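Conserved Archaeal protein (PDB 3ATQ) reduces the isoprenoid double bonds of digeranylgeranylglycerophospholipids to saturated archaeol chains, using a bound FAD, in the synthesis of archaeal membrane lipids. Local coordinates at residues D182-Y187 against G232-M237; T293-H298 against A346-F351; G215-F220 against K248-Y253. All blocks are in the same frame, centred on the assembly; numbering follows the deposited sequence.

In the fold
At least one segment of each contact borders a bound tetradecane, which lies beside the reduced flavin where the lipid chains of the substrate are probably accommodated. Interactions 1 and 3 share a sheet: strands 216-221 and 226-234 are neighbours, joined by a probable hydrogen bond of 3.0 Å from Gly-232 N to Tyr-216 O, and the centres of interactions 1 and 3 lie about 15 Å apart. Interaction 2 brings the loop with His-298, a lipid-binding residue, to the pocket; His-298 O meets Tyr-216 OH of interaction 3 at 2.6 Å, a probable hydrogen bond. Interactions 1 and 2 approach within about 5 Å between nearest atoms without touching, the alkane bridging them.

Interaction 1 of 3, residues D182-Y187 against G232-M237; sequences DADVAY and GIQGGM. With FDA (dihydroflavine-adenine dinucleotide), chain B; C14 (tetradecane), chain C.
Val-185 and Ile-233 form the hydrogen-bonded pair of an antiparallel bridge at the end of two strands in a large mixed sheet. Val-185 N donates a hydrogen bond to Ile-233 O at 2.9 Å, and the return bond from Ile-233 N to Val-185 O is straighter, 163° at the hydrogen. Beyond the last bridge, Gly-235 N still reaches Ala-183 O at 2.8 Å. The packing is close on the pocket side, where Ala-186 and Gly-232 form a non-hydrogen-bonded pair. A side chain at Gly-232 would run into the tetradecane, so glycine suits the place; its CA lies 3.2 Å from Val-185 O in a CA-H...O contact. The small methyl of Ala-186 meets the flavin methyl, CB to C7M 3.5 Å. Asp-184 lays its side chain against the Ile-233 carbonyl, with CG beside its own backbone N (chi1 -79°), which sets OD1 toward Gln-234 CA and OD2 against tetradecane C11 at 3.2 Å. The other face is looser: there Val-185 and Ile-233 touch through one pair of branches, CG2 to CG1 at 3.8 Å, with the valine partly exposed. Past Gly-235 the chain turns outward into solvent; Gly-236, with a positive phi that favours glycine, and Met-237 are exposed. Strand 261-271 continues the sheet beyond strand 183-193, while strand 216-221 flanks strand 226-234. Helix 242-253 lies over Val-185 and Ile-233 through Ile-242, and helix 332-357 reaches Asp-184 and Gln-234 through Gln-356.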
loop_
_atom_site.group_PDB
_atom_site.type_symbol
_atom_site.label_atom_id
_atom_site.label_comp_id
_atom_site.label_asym_id
_atom_site.label_seq_id
_atom_site.Cartn_x
_atom_site.Cartn_y
_atom_site.Cartn_z
ATOM N N ASP A 182 5.878 -12.105 -0.008
ATOM C CA ASP A 182 6.019 -10.647 0.000
ATOM C C ASP A 182 4.637 -10.036 -0.096
ATOM O O ASP A 182 4.483 -8.868 -0.457
ATOM C CB ASP A 182 6.896 -10.187 -1.160
ATOM C CG ASP A 182 8.390 -10.392 -0.897
ATOM O OD1 ASP A 182 8.741 -10.795 0.225
ATOM O OD2 ASP A 182 9.198 -10.112 -1.811
ATOM N N ALA A 183 3.628 -10.834 0.239
ATOM C CA ALA A 183 2.272 -10.304 0.322
ATOM C C ALA A 183 1.510 -10.964 1.454
ATOM O O ALA A 183 1.884 -12.056 1.908
ATOM C CB ALA A 183 1.545 -10.509 -1.004
ATOM N N ASP A 184 0.454 -10.291 1.906
ATOM C CA ASP A 184 -0.531 -10.884 2.799
ATOM C C ASP A 184 -1.847 -11.109 2.064
ATOM O O ASP A 184 -2.125 -10.464 1.027
ATOM C CB ASP A 184 -0.831 -9.943 3.959
ATOM C CG ASP A 184 0.216 -9.964 5.039
ATOM O OD1 ASP A 184 1.314 -10.536 4.875
ATOM O OD2 ASP A 184 -0.096 -9.372 6.098
ATOM N N VAL A 185 -2.654 -12.044 2.551
ATOM C CA VAL A 185 -4.062 -11.997 2.153
ATOM C C VAL A 185 -4.796 -11.400 3.317
ATOM O O VAL A 185 -4.395 -11.567 4.477
ATOM C CB VAL A 185 -4.660 -13.360 1.694
ATOM C CG1 VAL A 185 -3.877 -13.872 0.474
ATOM C CG2 VAL A 185 -4.651 -14.378 2.808
ATOM N N ALA A 186 -5.849 -10.657 3.028
ATOM C CA ALA A 186 -6.505 -9.935 4.089
ATOM C C ALA A 186 -7.994 -9.975 3.842
ATOM O O ALA A 186 -8.432 -10.096 2.688
ATOM C CB ALA A 186 -5.959 -8.474 4.187
ATOM N N TYR A 187 -8.764 -9.951 4.930
ATOM C CA TYR A 187 -10.197 -10.165 4.850
ATOM C C TYR A 187 -10.858 -9.296 5.894
ATOM O O TYR A 187 -10.368 -9.207 7.014
ATOM C CB TYR A 187 -10.538 -11.651 5.115
ATOM C CG TYR A 187 -12.034 -11.904 5.169
ATOM C CD1 TYR A 187 -12.769 -12.082 3.997
ATOM C CD2 TYR A 187 -12.705 -11.960 6.393
ATOM C CE1 TYR A 187 -14.165 -12.303 4.052
ATOM C CE2 TYR A 187 -14.089 -12.180 6.458
ATOM C CZ TYR A 187 -14.801 -12.334 5.275
ATOM O OH TYR A 187 -16.154 -12.566 5.325
ATOM N N GLY A 232 -5.034 -9.893 8.524
ATOM C CA GLY A 232 -4.197 -10.238 7.415
ATOM C C GLY A 232 -3.260 -11.322 7.881
ATOM O O GLY A 232 -2.879 -11.359 9.065
ATOM N N ILE A 233 -2.919 -12.210 6.971
ATOM C CA ILE A 233 -1.947 -13.261 7.253
ATOM C C ILE A 233 -0.943 -13.326 6.113
ATOM O O ILE A 233 -1.277 -12.992 4.970
ATOM C CB ILE A 233 -2.631 -14.639 7.528
ATOM C CG1 ILE A 233 -3.277 -15.234 6.272
ATOM C CG2 ILE A 233 -3.665 -14.549 8.686
ATOM C CD1 ILE A 233 -3.794 -16.652 6.492
ATOM N N GLN A 234 0.284 -13.746 6.404
ATOM C CA GLN A 234 1.300 -13.797 5.359
ATOM C C GLN A 234 1.013 -14.877 4.311
ATOM O O GLN A 234 0.653 -16.009 4.660
ATOM C CB GLN A 234 2.702 -14.001 5.975
ATOM C CG GLN A 234 3.816 -13.885 4.967
ATOM C CD GLN A 234 5.201 -14.016 5.576
ATOM O OE1 GLN A 234 5.364 -14.496 6.703
ATOM N NE2 GLN A 234 6.203 -13.592 4.836
ATOM N N GLY A 235 1.201 -14.546 3.033
ATOM C CA GLY A 235 1.031 -15.513 1.959
ATOM C C GLY A 235 2.266 -16.382 1.802
ATOM O O GLY A 235 3.328 -16.104 2.397
ATOM N N GLY A 236 2.127 -17.446 1.015
ATOM C CA GLY A 236 3.254 -18.333 0.682
ATOM C C GLY A 236 3.814 -19.164 1.816
ATOM O O GLY A 236 4.920 -19.708 1.710
ATOM N N MET A 237 3.050 -19.287 2.901
ATOM C CA MET A 237 3.519 -19.982 4.096
ATOM C C MET A 237 2.799 -21.318 4.340
ATOM O O MET A 237 3.084 -22.028 5.318
ATOM C CB MET A 237 3.376 -19.064 5.312
ATOM C CG MET A 237 4.178 -17.775 5.229
ATOM S SD MET A 237 5.952 -18.111 5.303
ATOM C CE MET A 237 6.148 -18.445 7.059
HETATM P PA FDA B . -7.468 -0.450 -6.182
HETATM O O1A FDA B . -7.563 -1.960 -6.256
HETATM O O2A FDA B . -8.243 0.296 -5.143
HETATM O O5B FDA B . -7.946 0.065 -7.624
HETATM C C5B FDA B . -7.619 -0.605 -8.847
HETATM C C4B FDA B . -8.739 -0.326 -9.848
HETATM O O4B FDA B . -8.344 -0.800 -11.135
HETATM C C3B FDA B . -10.039 -1.047 -9.500
HETATM O O3B FDA B . -11.087 -0.066 -9.328
HETATM C C2B FDA B . -10.300 -1.996 -10.675
HETATM O O2B FDA B . -11.688 -2.024 -11.049
HETATM C C1B FDA B . -9.493 -1.364 -11.794
HETATM N N9A FDA B . -8.918 -2.280 -12.796
HETATM C C8A FDA B . -8.110 -3.334 -12.565
HETATM N N7A FDA B . -7.731 -3.850 -13.773
HETATM C C5A FDA B . -8.297 -3.087 -14.738
HETATM C C6A FDA B . -8.277 -3.127 -16.134
HETATM N N6A FDA B . -7.587 -4.100 -16.778
HETATM N N1A FDA B . -8.967 -2.175 -16.823
HETATM C C2A FDA B . -9.679 -1.212 -16.198
HETATM N N3A FDA B . -9.722 -1.178 -14.857
HETATM C C4A FDA B . -9.033 -2.091 -14.117
HETATM N N1 FDA B . -4.775 0.582 3.167
HETATM C C2 FDA B . -5.006 1.644 3.963
HETATM O O2 FDA B . -4.450 2.728 3.662
HETATM N N3 FDA B . -5.790 1.565 5.068
HETATM C C4 FDA B . -6.407 0.433 5.466
HETATM O O4 FDA B . -7.145 0.376 6.493
HETATM C C4X FDA B . -6.206 -0.775 4.643
HETATM N N5 FDA B . -6.728 -1.985 4.935
HETATM C C5X FDA B . -6.770 -2.972 4.010
HETATM C C6 FDA B . -7.591 -4.084 4.216
HETATM C C7 FDA B . -7.704 -5.090 3.254
HETATM C C7M FDA B . -8.638 -6.265 3.531
HETATM C C8 FDA B . -6.964 -4.985 2.072
HETATM C C8M FDA B . -7.075 -6.041 0.977
HETATM C C9 FDA B . -6.138 -3.854 1.856
HETATM C C9A FDA B . -6.026 -2.853 2.822
HETATM N N10 FDA B . -5.182 -1.721 2.616
HETATM C C10 FDA B . -5.350 -0.610 3.444
HETATM C "C1'" FDA B . -4.591 -1.528 1.271
HETATM C "C2'" FDA B . -5.400 -0.559 0.389
HETATM O "O2'" FDA B . -6.765 -0.984 0.351
HETATM C "C3'" FDA B . -4.816 -0.599 -1.019
HETATM O "O3'" FDA B . -3.376 -0.559 -0.886
HETATM C "C4'" FDA B . -5.244 0.575 -1.908
HETATM O "O4'" FDA B . -6.663 0.713 -1.934
HETATM C "C5'" FDA B . -4.715 0.328 -3.335
HETATM O "O5'" FDA B . -5.198 1.352 -4.216
HETATM P P FDA B . -5.049 1.199 -5.810
HETATM O O1P FDA B . -5.661 2.373 -6.509
HETATM O O2P FDA B . -3.605 0.809 -6.072
HETATM O O3P FDA B . -5.883 -0.161 -6.161
HETATM C C01 C14 C . -3.513 3.910 9.487
HETATM C C02 C14 C . -3.226 2.856 8.434
HETATM C C03 C14 C . -3.153 1.461 9.046
HETATM C C04 C14 C . -4.212 0.553 8.444
HETATM C C05 C14 C . -3.617 -0.581 7.630
HETATM C C06 C14 C . -4.562 -1.778 7.601
HETATM C C07 C14 C . -4.073 -2.825 6.599
HETATM C C08 C14 C . -4.662 -4.209 6.850
HETATM C C09 C14 C . -3.761 -5.342 6.347
HETATM C C10 C14 C . -2.737 -5.759 7.398
HETATM C C11 C14 C . -1.702 -6.736 6.859
HETATM C C12 C14 C . -0.274 -6.177 6.907
HETATM C C13 C14 C . 0.522 -6.647 8.122
HETATM C C14 C14 C . 1.972 -6.958 7.800
#

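Interaction 2 of 3, residues T293-H298 against A346-F351; sequences TVNPVH and ASLDIF. With C14 (tetradecane), chain C.
An Asx turn beside the lipid pocket packs against helix 332-357, with Asn-295, Pro-296 and Val-297 meeting Leu-348. Asn-295 OD1 accepts two backbone hydrogen bonds, from Val-297 N at 2.9 Å and from His-298 N at 3.0 Å; the second donor stands above the carbonyl plane. With CG trans to the backbone N (chi1 -175°), the amide folds over one face of the His-298 imidazole and turns its ND2 past Leu-348 CD1 at 3.3 Å, while ND2 also donates to the lipid-binding Tyr-341. Pro-296, whose fixed ring suits a bend in the loop, lays CD against Leu-348 CB at 3.7 Å. Val-297 adds a third contact: its CG2 branch, beside its own backbone N, enters between Leu-348 O, 3.4 Å away, Leu-348 CD2 and Phe-351 CD2. With an alanine here in place of Asn-295, the amides of Val-297 and His-298 are likely to be left without their shared acceptor, and the loop carrying His-298 freer to shift. On its pocket side the same loop meets tetradecane through backbone carbonyls, His-298 O lying 3.4 Å from C05, and C03 lies over a face of the histidine ring. Helix 410-425 touches Ser-347, Ile-350 and Phe-351 through Met-417, helix 434-451 packs on Ile-350, which points away from the loop, and the loop itself leads into helix 302-322.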
loop_
_atom_site.group_PDB
_atom_site.type_symbol
_atom_site.label_atom_id
_atom_site.label_comp_id
_atom_site.label_asym_id
_atom_site.label_seq_id
_atom_site.Cartn_x
_atom_site.Cartn_y
_atom_site.Cartn_z
ATOM N N THR A 293 3.055 -0.357 -3.688
ATOM C CA THR A 293 3.359 0.858 -2.910
ATOM C C THR A 293 2.969 0.739 -1.399
ATOM O O THR A 293 3.172 1.664 -0.633
ATOM C CB THR A 293 2.751 2.115 -3.561
ATOM O OG1 THR A 293 1.351 1.890 -3.794
ATOM C CG2 THR A 293 3.441 2.446 -4.897
ATOM N N VAL A 294 2.466 -0.408 -0.967
ATOM C CA VAL A 294 1.874 -0.565 0.385
ATOM C C VAL A 294 2.957 -0.561 1.478
ATOM O O VAL A 294 4.036 -1.147 1.293
ATOM C CB VAL A 294 1.077 -1.898 0.481
ATOM C CG1 VAL A 294 0.513 -2.088 1.860
ATOM C CG2 VAL A 294 -0.064 -1.942 -0.544
ATOM N N ASN A 295 2.672 0.090 2.612
ATOM C CA ASN A 295 3.586 0.040 3.781
ATOM C C ASN A 295 3.812 -1.424 4.221
ATOM O O ASN A 295 2.866 -2.099 4.610
ATOM C CB ASN A 295 2.988 0.868 4.942
ATOM C CG ASN A 295 3.925 0.967 6.155
ATOM O OD1 ASN A 295 4.269 -0.046 6.788
ATOM N ND2 ASN A 295 4.322 2.197 6.493
ATOM N N PRO A 296 5.060 -1.917 4.181
ATOM C CA PRO A 296 5.241 -3.350 4.440
ATOM C C PRO A 296 5.017 -3.796 5.900
ATOM O O PRO A 296 4.800 -4.996 6.134
ATOM C CB PRO A 296 6.719 -3.573 4.069
ATOM C CG PRO A 296 6.999 -2.496 3.065
ATOM C CD PRO A 296 6.307 -1.312 3.680
ATOM N N VAL A 297 5.112 -2.865 6.847
ATOM C CA VAL A 297 4.912 -3.201 8.282
ATOM C C VAL A 297 3.441 -3.177 8.717
ATOM O O VAL A 297 2.972 -4.123 9.387
ATOM C CB VAL A 297 5.787 -2.368 9.224
ATOM C CG1 VAL A 297 5.374 -2.569 10.693
ATOM C CG2 VAL A 297 7.246 -2.797 9.083
ATOM N N HIS A 298 2.704 -2.137 8.342
ATOM C CA HIS A 298 1.292 -2.071 8.736
ATOM C C HIS A 298 0.266 -2.357 7.632
ATOM O O HIS A 298 -0.912 -2.546 7.931
ATOM C CB HIS A 298 0.965 -0.791 9.534
ATOM C CG HIS A 298 1.050 0.477 8.750
ATOM N ND1 HIS A 298 1.708 1.596 9.219
ATOM C CD2 HIS A 298 0.545 0.817 7.542
ATOM C CE1 HIS A 298 1.604 2.571 8.331
ATOM N NE2 HIS A 298 0.901 2.125 7.305
ATOM N N ALA A 346 11.465 0.306 1.701
ATOM C CA ALA A 346 12.565 -0.680 1.677
ATOM C C ALA A 346 13.040 -1.046 3.091
ATOM O O ALA A 346 13.233 -2.225 3.415
ATOM C CB ALA A 346 13.740 -0.162 0.853
ATOM N N SER A 347 13.276 -0.021 3.911
ATOM C CA SER A 347 13.647 -0.215 5.312
ATOM C C SER A 347 12.577 -1.032 6.056
ATOM O O SER A 347 12.888 -1.927 6.843
ATOM C CB SER A 347 13.892 1.156 5.950
ATOM O OG SER A 347 13.982 1.073 7.353
ATOM N N LEU A 348 11.304 -0.721 5.796
ATOM C CA LEU A 348 10.217 -1.411 6.439
ATOM C C LEU A 348 10.027 -2.852 5.964
ATOM O O LEU A 348 9.454 -3.676 6.705
ATOM C CB LEU A 348 8.909 -0.606 6.264
ATOM C CG LEU A 348 8.851 0.658 7.129
ATOM C CD1 LEU A 348 7.535 1.389 6.908
ATOM C CD2 LEU A 348 9.050 0.362 8.624
ATOM N N ASP A 349 10.463 -3.138 4.730
ATOM C CA ASP A 349 10.458 -4.499 4.153
ATOM C C ASP A 349 11.415 -5.370 4.987
ATOM O O ASP A 349 11.080 -6.508 5.390
ATOM C CB ASP A 349 10.915 -4.422 2.684
ATOM C CG ASP A 349 10.624 -5.702 1.855
ATOM O OD1 ASP A 349 10.308 -6.773 2.399
ATOM O OD2 ASP A 349 10.749 -5.618 0.618
ATOM N N ILE A 350 12.589 -4.810 5.275
ATOM C CA ILE A 350 13.504 -5.445 6.234
ATOM C C ILE A 350 12.889 -5.621 7.637
ATOM O O ILE A 350 12.890 -6.733 8.186
ATOM C CB ILE A 350 14.855 -4.702 6.281
ATOM C CG1 ILE A 350 15.544 -4.885 4.916
ATOM C CG2 ILE A 350 15.675 -5.142 7.540
ATOM C CD1 ILE A 350 17.057 -4.703 4.875
ATOM N N PHE A 351 12.355 -4.538 8.203
ATOM C CA PHE A 351 11.730 -4.588 9.531
ATOM C C PHE A 351 10.625 -5.638 9.627
ATOM O O PHE A 351 10.549 -6.364 10.623
ATOM C CB PHE A 351 11.174 -3.206 9.895
ATOM C CG PHE A 351 10.917 -2.998 11.366
ATOM C CD1 PHE A 351 11.667 -3.647 12.336
ATOM C CD2 PHE A 351 9.923 -2.098 11.771
ATOM C CE1 PHE A 351 11.427 -3.436 13.686
ATOM C CE2 PHE A 351 9.663 -1.883 13.120
ATOM C CZ PHE A 351 10.425 -2.547 14.083
HETATM C C01 C14 C . -3.513 3.910 9.487
HETATM C C02 C14 C . -3.226 2.856 8.434
HETATM C C03 C14 C . -3.153 1.461 9.046
HETATM C C04 C14 C . -4.212 0.553 8.444
HETATM C C05 C14 C . -3.617 -0.581 7.630
HETATM C C06 C14 C . -4.562 -1.778 7.601
HETATM C C07 C14 C . -4.073 -2.825 6.599
HETATM C C08 C14 C . -4.662 -4.209 6.850
HETATM C C09 C14 C . -3.761 -5.342 6.347
HETATM C C10 C14 C . -2.737 -5.759 7.398
HETATM C C11 C14 C . -1.702 -6.736 6.859
HETATM C C12 C14 C . -0.274 -6.177 6.907
HETATM C C13 C14 C . 0.522 -6.647 8.122
HETATM C C14 C14 C . 1.972 -6.958 7.800
#

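Interaction 3 of 3, residues G215-F220 against K248-Y253; sequences GYWWYF and KYLDKY. With C14 (tetradecane), chain C.
Tyr-249 begins the contact of helix 242-253 with the indole of Trp-217. Tyr-249 CB touches Trp-217 CZ2 at 3.7 Å, while the phenol leads away from the strand. Leu-250 follows at the far corner of the same six-membered ring: its backbone N lies 3.6 Å from Trp-217 CH2, and Leu-250 CD1 comes within 4.1 Å of Trp-217 CZ3, giving the aromatic rim an apolar neighbour. Asp-251 and Lys-252 are exposed, though Lys-252 CG covers the other face of the Tyr-253 ring. Tyr-253 then closes the contact by stacking face to face on the pyrrole part of Trp-217, ring centroids 4.1 Å apart and planes inclined by 28°. Tyr-253 CD2 rides only 3.3 Å from Trp-217 CD2, and Trp-217 CB adds a CH-pi contact over the tyrosine ring. A first torsion of -90°, with CG beside the backbone N, places the indole to offer a face to Tyr-253 and its outer six-membered ring to Tyr-249 and Leu-250. Both rings are also held at their polar ends, since Trp-217 NE1 bonds to Thr-211 O and Tyr-253 OH to Thr-211 OG1. The carbonyl O of Tyr-253 meets Tyr-219 CD1 at 3.6 Å. Strand 216-221 lies between strands 202-206 and 226-234, and Val-229 of strand 226-234 touches both Trp-217 and Leu-250; helix 242-253 thus packs on the face opposite that of Tyr-216, Trp-218 and Phe-220, which line the tetradecane pocket.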
loop_
_atom_site.group_PDB
_atom_site.type_symbol
_atom_site.label_atom_id
_atom_site.label_comp_id
_atom_site.label_asym_id
_atom_site.label_seq_id
_atom_site.Cartn_x
_atom_site.Cartn_y
_atom_site.Cartn_z
ATOM N N GLY A 215 0.696 -11.280 10.061
ATOM C CA GLY A 215 -0.103 -10.063 9.905
ATOM C C GLY A 215 -0.636 -9.622 11.259
ATOM O O GLY A 215 0.103 -9.617 12.250
ATOM N N TYR A 216 -1.902 -9.205 11.305
ATOM C CA TYR A 216 -2.541 -8.863 12.569
ATOM C C TYR A 216 -4.037 -8.813 12.410
ATOM O O TYR A 216 -4.536 -8.853 11.282
ATOM C CB TYR A 216 -2.022 -7.547 13.141
ATOM C CG TYR A 216 -2.169 -6.328 12.262
ATOM C CD1 TYR A 216 -3.404 -5.671 12.144
ATOM C CD2 TYR A 216 -1.059 -5.790 11.593
ATOM C CE1 TYR A 216 -3.536 -4.510 11.358
ATOM C CE2 TYR A 216 -1.188 -4.627 10.795
ATOM C CZ TYR A 216 -2.443 -3.999 10.697
ATOM O OH TYR A 216 -2.624 -2.853 9.925
ATOM N N TRP A 217 -4.723 -8.757 13.544
ATOM C CA TRP A 217 -6.161 -8.535 13.594
ATOM C C TRP A 217 -6.419 -7.069 13.852
ATOM O O TRP A 217 -5.655 -6.407 14.553
ATOM C CB TRP A 217 -6.780 -9.336 14.748
ATOM C CG TRP A 217 -7.229 -10.719 14.399
ATOM C CD1 TRP A 217 -6.469 -11.859 14.405
ATOM C CD2 TRP A 217 -8.540 -11.109 14.005
ATOM N NE1 TRP A 217 -7.231 -12.939 14.048
ATOM C CE2 TRP A 217 -8.514 -12.506 13.806
ATOM C CE3 TRP A 217 -9.745 -10.412 13.818
ATOM C CZ2 TRP A 217 -9.636 -13.219 13.417
ATOM C CZ3 TRP A 217 -10.865 -11.118 13.444
ATOM C CH2 TRP A 217 -10.804 -12.511 13.235
ATOM N N TRP A 218 -7.530 -6.556 13.341
ATOM C CA TRP A 218 -7.878 -5.185 13.608
ATOM C C TRP A 218 -9.342 -4.980 13.885
ATOM O O TRP A 218 -10.166 -5.777 13.501
ATOM C CB TRP A 218 -7.436 -4.261 12.461
ATOM C CG TRP A 218 -8.249 -4.336 11.209
ATOM C CD1 TRP A 218 -9.439 -3.688 10.937
ATOM C CD2 TRP A 218 -7.906 -5.056 10.025
ATOM N NE1 TRP A 218 -9.862 -3.998 9.655
ATOM C CE2 TRP A 218 -8.930 -4.823 9.074
ATOM C CE3 TRP A 218 -6.826 -5.864 9.670
ATOM C CZ2 TRP A 218 -8.906 -5.386 7.791
ATOM C CZ3 TRP A 218 -6.804 -6.426 8.383
ATOM C CH2 TRP A 218 -7.840 -6.192 7.472
ATOM N N TYR A 219 -9.628 -3.874 14.554
ATOM C CA TYR A 219 -10.973 -3.481 14.921
ATOM C C TYR A 219 -10.971 -1.957 14.708
ATOM O O TYR A 219 -10.452 -1.216 15.542
ATOM C CB TYR A 219 -11.192 -3.890 16.388
ATOM C CG TYR A 219 -12.527 -3.551 17.020
ATOM C CD1 TYR A 219 -13.527 -4.524 17.147
ATOM C CD2 TYR A 219 -12.771 -2.286 17.540
ATOM C CE1 TYR A 219 -14.764 -4.221 17.768
ATOM C CE2 TYR A 219 -13.988 -1.976 18.156
ATOM C CZ TYR A 219 -14.974 -2.945 18.260
ATOM O OH TYR A 219 -16.180 -2.628 18.882
ATOM N N PHE A 220 -11.511 -1.503 13.566
ATOM C CA PHE A 220 -11.469 -0.083 13.175
ATOM C C PHE A 220 -12.889 0.495 13.247
ATOM O O PHE A 220 -13.684 0.257 12.346
ATOM C CB PHE A 220 -10.959 0.114 11.739
ATOM C CG PHE A 220 -9.488 -0.240 11.517
ATOM C CD1 PHE A 220 -8.633 -0.543 12.576
ATOM C CD2 PHE A 220 -8.971 -0.237 10.208
ATOM C CE1 PHE A 220 -7.246 -0.856 12.341
ATOM C CE2 PHE A 220 -7.610 -0.544 9.957
ATOM C CZ PHE A 220 -6.747 -0.847 11.025
ATOM N N LYS A 248 -12.756 -18.594 13.524
ATOM C CA LYS A 248 -12.276 -19.104 14.796
ATOM C C LYS A 248 -12.079 -18.005 15.850
ATOM O O LYS A 248 -12.446 -18.191 17.012
ATOM C CB LYS A 248 -10.971 -19.879 14.570
ATOM C CG LYS A 248 -10.468 -20.731 15.738
ATOM C CD LYS A 248 -9.337 -21.654 15.244
ATOM C CE LYS A 248 -8.675 -22.445 16.369
ATOM N NZ LYS A 248 -9.409 -23.703 16.692
ATOM N N TYR A 249 -11.529 -16.857 15.446
ATOM C CA TYR A 249 -11.096 -15.848 16.416
ATOM C C TYR A 249 -11.868 -14.533 16.449
ATOM O O TYR A 249 -11.573 -13.683 17.282
ATOM C CB TYR A 249 -9.593 -15.587 16.286
ATOM C CG TYR A 249 -8.766 -16.843 16.439
ATOM C CD1 TYR A 249 -8.655 -17.492 17.682
ATOM C CD2 TYR A 249 -8.122 -17.397 15.349
ATOM C CE1 TYR A 249 -7.891 -18.666 17.817
ATOM C CE2 TYR A 249 -7.364 -18.555 15.468
ATOM C CZ TYR A 249 -7.250 -19.184 16.699
ATOM O OH TYR A 249 -6.489 -20.328 16.785
ATOM N N LEU A 250 -12.860 -14.366 15.578
ATOM C CA LEU A 250 -13.670 -13.146 15.597
ATOM C C LEU A 250 -14.121 -12.776 17.014
ATOM O O LEU A 250 -13.991 -11.629 17.426
ATOM C CB LEU A 250 -14.908 -13.253 14.706
ATOM C CG LEU A 250 -15.745 -11.959 14.651
ATOM C CD1 LEU A 250 -14.894 -10.758 14.167
ATOM C CD2 LEU A 250 -16.966 -12.108 13.761
ATOM N N ASP A 251 -14.646 -13.760 17.741
ATOM C CA ASP A 251 -15.191 -13.545 19.092
ATOM C C ASP A 251 -14.170 -12.994 20.083
ATOM O O ASP A 251 -14.527 -12.262 21.016
ATOM C CB ASP A 251 -15.814 -14.847 19.632
ATOM C CG ASP A 251 -17.082 -15.259 18.880
ATOM O OD1 ASP A 251 -17.731 -14.396 18.240
ATOM O OD2 ASP A 251 -17.451 -16.456 18.939
ATOM N N LYS A 252 -12.900 -13.344 19.882
ATOM C CA LYS A 252 -11.840 -12.876 20.751
ATOM C C LYS A 252 -11.612 -11.372 20.584
ATOM O O LYS A 252 -11.352 -10.672 21.556
ATOM C CB LYS A 252 -10.550 -13.664 20.509
ATOM C CG LYS A 252 -9.394 -13.203 21.351
ATOM C CD LYS A 252 -8.129 -13.984 21.036
ATOM C CE LYS A 252 -7.054 -13.668 22.078
ATOM N NZ LYS A 252 -5.823 -14.486 21.851
ATOM N N TYR A 253 -11.750 -10.890 19.351
ATOM C CA TYR A 253 -11.421 -9.514 18.994
ATOM C C TYR A 253 -12.622 -8.588 18.867
ATOM O O TYR A 253 -12.493 -7.364 19.010
ATOM C CB TYR A 253 -10.598 -9.509 17.704
ATOM C CG TYR A 253 -9.328 -10.305 17.901
ATOM C CD1 TYR A 253 -8.367 -9.881 18.817
ATOM C CD2 TYR A 253 -9.112 -11.498 17.222
ATOM C CE1 TYR A 253 -7.212 -10.610 19.042
ATOM C CE2 TYR A 253 -7.950 -12.244 17.445
ATOM C CZ TYR A 253 -7.017 -11.787 18.355
ATOM O OH TYR A 253 -5.872 -12.502 18.566
HETATM C C01 C14 C . -3.513 3.910 9.487
HETATM C C02 C14 C . -3.226 2.856 8.434
HETATM C C03 C14 C . -3.153 1.461 9.046
HETATM C C04 C14 C . -4.212 0.553 8.444
HETATM C C05 C14 C . -3.617 -0.581 7.630
HETATM C C06 C14 C . -4.562 -1.778 7.601
HETATM C C07 C14 C . -4.073 -2.825 6.599
HETATM C C08 C14 C . -4.662 -4.209 6.850
HETATM C C09 C14 C . -3.761 -5.342 6.347
HETATM C C10 C14 C . -2.737 -5.759 7.398
HETATM C C11 C14 C . -1.702 -6.736 6.859
HETATM C C12 C14 C . -0.274 -6.177 6.907
HETATM C C13 C14 C . 0.522 -6.647 8.122
HETATM C C14 C14 C . 1.972 -6.958 7.800
#